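Local coordinates for protein geranylgeranyl pyrophosphate synthetase (Pyrococcus horikoshii, PDB 1WY0) that probably catalyses the condensation of isopentenyl diphosphate with allylic diphosphates to make geranylgeranyl diphosphate, the twenty-carbon isoprenoid precursor, at residues Lys29-Arg32 with Val33-Ala37; Ile192-Asn196 with Glu197-Lys201. All blocks are in the same frame, centred on the assembly; numbering follows the deposited sequence.

Contact 1: Lys29-Arg32 with Val33-Ala37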
ATOM      1  N   LYS A  29     -15.001   6.637  11.049  1.00 52.22           N
ATOM      2  CA  LYS A  29     -16.037   6.825  10.040  1.00 53.70           C
ATOM      3  C   LYS A  29     -16.221   5.572   9.180  1.00 54.70           C
ATOM      4  O   LYS A  29     -15.496   4.591   9.287  1.00 56.00           O
ATOM      5  CB  LYS A  29     -15.637   8.007   9.158  1.00 52.21           C
ATOM      6  CG  LYS A  29     -14.280   7.793   8.483  1.00 51.44           C
ATOM      7  CD  LYS A  29     -14.240   8.366   7.066  1.00 50.80           C
ATOM      8  CE  LYS A  29     -13.169   9.448   6.902  1.00 51.57           C
ATOM      9  NZ  LYS A  29     -12.915   9.680   5.481  1.00 51.99           N
ATOM     10  N   ASP A  30     -17.262   5.617   8.328  1.00 56.02           N
ATOM     11  CA  ASP A  30     -17.553   4.464   7.482  1.00 56.85           C
ATOM     12  C   ASP A  30     -16.498   4.280   6.389  1.00 55.56           C
ATOM     13  O   ASP A  30     -16.092   5.211   5.706  1.00 56.31           O
ATOM     14  CB  ASP A  30     -18.928   4.674   6.846  1.00 58.87           C
ATOM     15  CG  ASP A  30     -19.969   3.885   7.626  1.00 61.63           C
ATOM     16  OD1 ASP A  30     -20.376   4.365   8.683  1.00 62.30           O
ATOM     17  OD2 ASP A  30     -20.361   2.812   7.172  1.00 63.64           O
ATOM     18  N   PRO A  31     -16.023   3.026   6.266  1.00 53.57           N
ATOM     19  CA  PRO A  31     -16.397   1.921   7.140  1.00 51.75           C
ATOM     20  C   PRO A  31     -15.534   1.864   8.410  1.00 51.10           C
ATOM     21  O   PRO A  31     -14.319   2.014   8.390  1.00 51.36           O
ATOM     22  CB  PRO A  31     -16.262   0.619   6.355  1.00 51.45           C
ATOM     23  CG  PRO A  31     -15.742   0.954   4.964  1.00 50.71           C
ATOM     24  CD  PRO A  31     -15.280   2.477   5.145  1.00 51.76           C
ATOM     25  N   ARG A  32     -16.223   1.661   9.553  1.00 51.35           N
ATOM     26  CA  ARG A  32     -15.555   1.727  10.853  1.00 50.35           C
ATOM     27  C   ARG A  32     -14.567   0.569  11.063  1.00 47.98           C
ATOM     28  O   ARG A  32     -13.436   0.750  11.503  1.00 50.53           O
ATOM     29  CB  ARG A  32     -16.628   1.682  11.943  1.00 52.05           C
ATOM     30  CG  ARG A  32     -17.012   3.067  12.456  1.00 55.99           C
ATOM     31  CD  ARG A  32     -18.408   3.063  13.082  1.00 57.37           C
ATOM     32  NE  ARG A  32     -18.746   4.393  13.596  1.00 58.86           N
ATOM     33  CZ  ARG A  32     -19.520   5.167  12.819  1.00 59.60           C
ATOM     34  NH1 ARG A  32     -19.945   4.714  11.652  1.00 59.26           N
ATOM     35  NH2 ARG A  32     -19.892   6.371  13.252  1.00 58.60           N
ATOM     36  N   VAL A  33     -15.050  -0.656  10.785  1.00 43.55           N
ATOM     37  CA  VAL A  33     -14.179  -1.813  10.958  1.00 42.24           C
ATOM     38  C   VAL A  33     -12.817  -1.597  10.290  1.00 38.95           C
ATOM     39  O   VAL A  33     -11.772  -2.025  10.767  1.00 40.00           O
ATOM     40  CB  VAL A  33     -14.876  -3.028  10.342  1.00 42.78           C
ATOM     41  CG1 VAL A  33     -14.985  -2.858   8.827  1.00 44.06           C
ATOM     42  CG2 VAL A  33     -14.077  -4.278  10.655  1.00 42.13           C
ATOM     43  N   LEU A  34     -12.865  -0.934   9.123  1.00 34.35           N
ATOM     44  CA  LEU A  34     -11.629  -0.602   8.428  1.00 33.12           C
ATOM     45  C   LEU A  34     -10.869   0.503   9.164  1.00 32.21           C
ATOM     46  O   LEU A  34      -9.649   0.485   9.270  1.00 30.47           O
ATOM     47  CB  LEU A  34     -11.994  -0.131   7.019  1.00 27.81           C
ATOM     48  CG  LEU A  34     -10.804   0.490   6.286  1.00 28.58           C
ATOM     49  CD1 LEU A  34      -9.739  -0.547   5.926  1.00 26.54           C
ATOM     50  CD2 LEU A  34     -11.208   1.166   4.978  1.00 24.57           C
ATOM     51  N   TYR A  35     -11.626   1.503   9.655  1.00 31.12           N
ATOM     52  CA  TYR A  35     -10.946   2.664  10.227  1.00 32.30           C
ATOM     53  C   TYR A  35     -10.484   2.415  11.669  1.00 32.55           C
ATOM     54  O   TYR A  35      -9.567   3.050  12.173  1.00 33.71           O
ATOM     55  CB  TYR A  35     -11.911   3.850  10.188  1.00 31.30           C
ATOM     56  CG  TYR A  35     -11.709   4.624   8.935  1.00 31.75           C
ATOM     57  CD1 TYR A  35     -10.762   5.645   8.895  1.00 31.51           C
ATOM     58  CD2 TYR A  35     -12.456   4.332   7.794  1.00 31.91           C
ATOM     59  CE1 TYR A  35     -10.557   6.359   7.725  1.00 31.52           C
ATOM     60  CE2 TYR A  35     -12.258   5.053   6.626  1.00 31.76           C
ATOM     61  CZ  TYR A  35     -11.317   6.066   6.591  1.00 30.29           C
ATOM     62  OH  TYR A  35     -11.106   6.782   5.428  1.00 33.03           O
ATOM     63  N   GLU A  36     -11.144   1.468  12.357  1.00 31.41           N
ATOM     64  CA  GLU A  36     -10.666   1.099  13.684  1.00 34.42           C
ATOM     65  C   GLU A  36      -9.472   0.151  13.583  1.00 33.46           C
ATOM     66  O   GLU A  36      -8.551   0.165  14.389  1.00 36.62           O
ATOM     67  CB  GLU A  36     -11.810   0.426  14.441  1.00 36.38           C
ATOM     68  CG  GLU A  36     -12.199   1.195  15.703  1.00 43.09           C
ATOM     69  CD  GLU A  36     -10.952   1.733  16.367  1.00 47.72           C
ATOM     70  OE1 GLU A  36      -9.991   0.989  16.498  1.00 49.41           O
ATOM     71  OE2 GLU A  36     -10.954   2.900  16.755  1.00 46.29           O
ATOM     72  N   ALA A  37      -9.536  -0.722  12.561  1.00 30.91           N
ATOM     73  CA  ALA A  37      -8.402  -1.592  12.291  1.00 30.02           C
ATOM     74  C   ALA A  37      -7.155  -0.772  11.956  1.00 28.54           C
ATOM     75  O   ALA A  37      -6.069  -1.002  12.471  1.00 27.81           O
ATOM     76  CB  ALA A  37      -8.763  -2.491  11.108  1.00 30.39           C
TER
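K29 lies across one face of the Y35 ring, obliquely to the tyrosine side chain. CG of K29 is 3.8 Å from the ring centroid and 6° off the ring normal, a CH-pi contact, and CD continues over CZ. With K29 CG lodged between the backbone N and carbonyl carbon (chi1 58°) and the chain bent about CB-CG and CG-CD, the methylenes follow the ring out to the phenol, where K29 NZ makes a weak 3.4 Å hydrogen bond to Y35 OH. The same hydroxyl has a stronger partner in E151 OE2 of the second subunit. P31, reached through a cis peptide bond, occupies the N-cap position. Its carbonyl, at the edge of the Y35 ring, accepts from Y35 N in the carbonyl plane, P31 O to N 3.0 Å, while the pyrrolidine packs against two side chains: P31 CD meets Y35 CE2 at 4.2 Å and L34 CD2 at 4.3 Å. L34 reaches the proline with CG trans to its backbone N (chi1 169°). R32 opens the helix, its carbonyl accepting from E36 N, and its extended side chain turns back along the loop to form a salt bridge, NH1 to D30 OD1 at 3.0 Å. An alanine in place of Y35 would probably open a gap beside K29 and P31 and leave E151 of the second subunit without its phenol partner. The turn thus joins the loop after helix 3-25 to helix 32-40. Y35 also rests on L116 and K120 of helix 107-126, where L34 meets L112; V33 and A37 pack on W105 of helix 101-105, and A154 and E158 of the second subunit lie against L34 and V33.

Contact 2: Ile192-Asn196 with Glu197-Lys201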
ATOM      1  N   ILE A 192      12.443  20.998   4.690  1.00 58.22           N
ATOM      2  CA  ILE A 192      11.316  21.883   4.962  1.00 59.71           C
ATOM      3  C   ILE A 192      11.762  23.219   5.559  1.00 60.93           C
ATOM      4  O   ILE A 192      11.025  24.195   5.588  1.00 59.62           O
ATOM      5  CB  ILE A 192      10.372  21.178   5.940  1.00 60.01           C
ATOM      6  CG1 ILE A 192       9.683  19.996   5.255  1.00 60.85           C
ATOM      7  CG2 ILE A 192       9.276  22.156   6.403  1.00 59.63           C
ATOM      8  CD1 ILE A 192       8.850  20.430   4.048  1.00 62.43           C
ATOM      9  N   GLY A 193      13.002  23.238   6.080  1.00 61.85           N
ATOM     10  CA  GLY A 193      13.404  24.469   6.753  1.00 64.76           C
ATOM     11  C   GLY A 193      14.764  25.015   6.284  1.00 66.18           C
ATOM     12  O   GLY A 193      15.271  26.001   6.804  1.00 66.75           O
ATOM     13  N   THR A 194      15.382  24.339   5.294  1.00 66.92           N
ATOM     14  CA  THR A 194      16.713  24.800   4.899  1.00 68.12           C
ATOM     15  C   THR A 194      17.064  24.406   3.461  1.00 68.83           C
ATOM     16  O   THR A 194      16.680  23.358   2.959  1.00 69.97           O
ATOM     17  CB  THR A 194      17.736  24.190   5.857  1.00 68.50           C
ATOM     18  OG1 THR A 194      18.974  24.891   5.721  1.00 69.52           O
ATOM     19  CG2 THR A 194      17.964  22.715   5.512  1.00 69.20           C
ATOM     20  N   ASP A 195      17.794  25.316   2.786  1.00 68.49           N
ATOM     21  CA  ASP A 195      18.272  25.015   1.439  1.00 68.39           C
ATOM     22  C   ASP A 195      19.781  24.755   1.433  1.00 67.36           C
ATOM     23  O   ASP A 195      20.475  24.943   0.442  1.00 67.79           O
ATOM     24  CB  ASP A 195      17.949  26.207   0.534  1.00 69.98           C
ATOM     25  CG  ASP A 195      16.504  26.112   0.065  1.00 70.75           C
ATOM     26  OD1 ASP A 195      16.243  25.313  -0.836  1.00 71.59           O
ATOM     27  OD2 ASP A 195      15.662  26.826   0.602  1.00 71.55           O
ATOM     28  N   ASN A 196      20.290  24.349   2.613  1.00 67.08           N
ATOM     29  CA  ASN A 196      21.714  24.057   2.730  1.00 66.42           C
ATOM     30  C   ASN A 196      21.991  22.563   2.540  1.00 66.34           C
ATOM     31  O   ASN A 196      21.787  21.742   3.424  1.00 65.86           O
ATOM     32  CB  ASN A 196      22.178  24.503   4.118  1.00 66.56           C
ATOM     33  CG  ASN A 196      23.666  24.297   4.243  1.00 67.50           C
ATOM     34  OD1 ASN A 196      24.249  23.398   3.645  1.00 67.84           O
ATOM     35  ND2 ASN A 196      24.290  25.162   5.061  1.00 68.44           N
ATOM     36  N   GLU A 197      22.441  22.221   1.318  1.00 66.21           N
ATOM     37  CA  GLU A 197      22.632  20.816   0.978  1.00 66.58           C
ATOM     38  C   GLU A 197      23.627  20.113   1.904  1.00 66.74           C
ATOM     39  O   GLU A 197      23.745  18.895   1.927  1.00 67.16           O
ATOM     40  CB  GLU A 197      23.127  20.739  -0.467  1.00 66.56           C
ATOM     41  CG  GLU A 197      22.058  21.166  -1.473  1.00 66.68           C
ATOM     42  CD  GLU A 197      20.828  20.305  -1.291  1.00 67.57           C
ATOM     43  OE1 GLU A 197      20.975  19.106  -1.103  1.00 66.33           O
ATOM     44  OE2 GLU A 197      19.726  20.846  -1.348  1.00 66.85           O
ATOM     45  N   GLU A 198      24.392  20.926   2.658  1.00 66.88           N
ATOM     46  CA  GLU A 198      25.363  20.318   3.559  1.00 66.44           C
ATOM     47  C   GLU A 198      24.693  19.854   4.852  1.00 65.11           C
ATOM     48  O   GLU A 198      25.042  18.840   5.445  1.00 64.52           O
ATOM     49  CB  GLU A 198      26.441  21.356   3.872  1.00 67.93           C
ATOM     50  CG  GLU A 198      27.838  20.739   3.947  1.00 70.18           C
ATOM     51  CD  GLU A 198      28.026  19.766   2.804  1.00 71.41           C
ATOM     52  OE1 GLU A 198      27.404  18.712   2.823  1.00 72.17           O
ATOM     53  OE2 GLU A 198      28.817  20.062   1.912  1.00 72.07           O
ATOM     54  N   TYR A 199      23.724  20.670   5.311  1.00 63.64           N
ATOM     55  CA  TYR A 199      22.916  20.256   6.451  1.00 63.38           C
ATOM     56  C   TYR A 199      22.161  18.963   6.134  1.00 62.25           C
ATOM     57  O   TYR A 199      22.217  17.972   6.850  1.00 60.47           O
ATOM     58  CB  TYR A 199      21.894  21.357   6.741  1.00 64.70           C
ATOM     59  CG  TYR A 199      22.553  22.588   7.259  1.00 67.22           C
ATOM     60  CD1 TYR A 199      21.813  23.764   7.373  1.00 67.60           C
ATOM     61  CD2 TYR A 199      23.882  22.569   7.681  1.00 68.27           C
ATOM     62  CE1 TYR A 199      22.388  24.902   7.916  1.00 69.42           C
ATOM     63  CE2 TYR A 199      24.462  23.713   8.215  1.00 69.53           C
ATOM     64  CZ  TYR A 199      23.720  24.876   8.329  1.00 69.66           C
ATOM     65  OH  TYR A 199      24.285  26.014   8.874  1.00 70.90           O
ATOM     66  N   ILE A 200      21.398  19.023   5.024  1.00 60.71           N
ATOM     67  CA  ILE A 200      20.570  17.885   4.642  1.00 59.22           C
ATOM     68  C   ILE A 200      21.381  16.588   4.549  1.00 58.66           C
ATOM     69  O   ILE A 200      20.943  15.515   4.943  1.00 59.22           O
ATOM     70  CB  ILE A 200      19.912  18.197   3.295  1.00 58.90           C
ATOM     71  CG1 ILE A 200      18.896  19.332   3.454  1.00 57.12           C
ATOM     72  CG2 ILE A 200      19.153  16.957   2.789  1.00 59.51           C
ATOM     73  CD1 ILE A 200      18.375  19.844   2.109  1.00 57.06           C
ATOM     74  N   LYS A 201      22.589  16.700   3.966  1.00 57.57           N
ATOM     75  CA  LYS A 201      23.431  15.514   3.852  1.00 57.23           C
ATOM     76  C   LYS A 201      23.899  15.021   5.223  1.00 55.74           C
ATOM     77  O   LYS A 201      24.203  13.852   5.420  1.00 54.33           O
ATOM     78  CB  LYS A 201      24.639  15.856   2.980  1.00 59.85           C
ATOM     79  CG  LYS A 201      25.207  14.625   2.271  1.00 63.18           C
ATOM     80  CD  LYS A 201      26.696  14.775   1.956  1.00 65.43           C
ATOM     81  CE  LYS A 201      27.541  13.653   2.569  1.00 67.58           C
ATOM     82  NZ  LYS A 201      28.391  14.199   3.626  1.00 68.56           N
TER
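N196 stands at the N-cap of helix 197-224, after helix 167-193 has ended and the chain has turned, and its carbonyl O takes the first-turn bond from I200 N at 3.2 Å, nearly straight at 168°. Its side chain folds over the same helix start: with CG opposite the backbone N about CA-CB (chi1 -176°), OD1 meets E198 N at 2.7 Å, tilted only slightly from the amide plane, and Y199 N at 3.2 Å, which comes from well above that plane. The bond to E198 N closes an Asx turn, and the pair of bonds caps two amides of the first helical turn. Two donors and the adjoining stack would hold the amide's rotation. N196 lays its amide over one face of the Y199 ring, the planes 23° apart, with ND2 near the ring centre and 3.3 Å from Y199 CZ. T194 approaches the ring at its edge, OG1 3.5 Å from Y199 CD1, and that oxygen also accepts a weak bond from N196 N, an ST turn leading into the cap. T194 CG2 slides past I200 CG1 at 4.1 Å. Within this all-helical prenyl synthase fold, D195 pairs with K134 and E197 with R137, tying the turn and the helix start to helix 132-159, while L321 and P322 lie beside Y199.

How the contacts relate
From the N terminus, the chain runs through helix 3-25 and a short loop to contact 1, which turns it into helix 32-40. It then passes through the helices up to 167-193 before contact 2 makes the connection to helix 197-224. The two contacts are in series, neither enclosing nor crossing the other, and each closes a short local turn at the start of a helix. They lie far apart, with centres about 39 Å and nearest atoms about 24 Å from each other. Contact 1 sits at the subunit interface, against helix 107-126; contact 2 touches no other chain and borders helix 132-159.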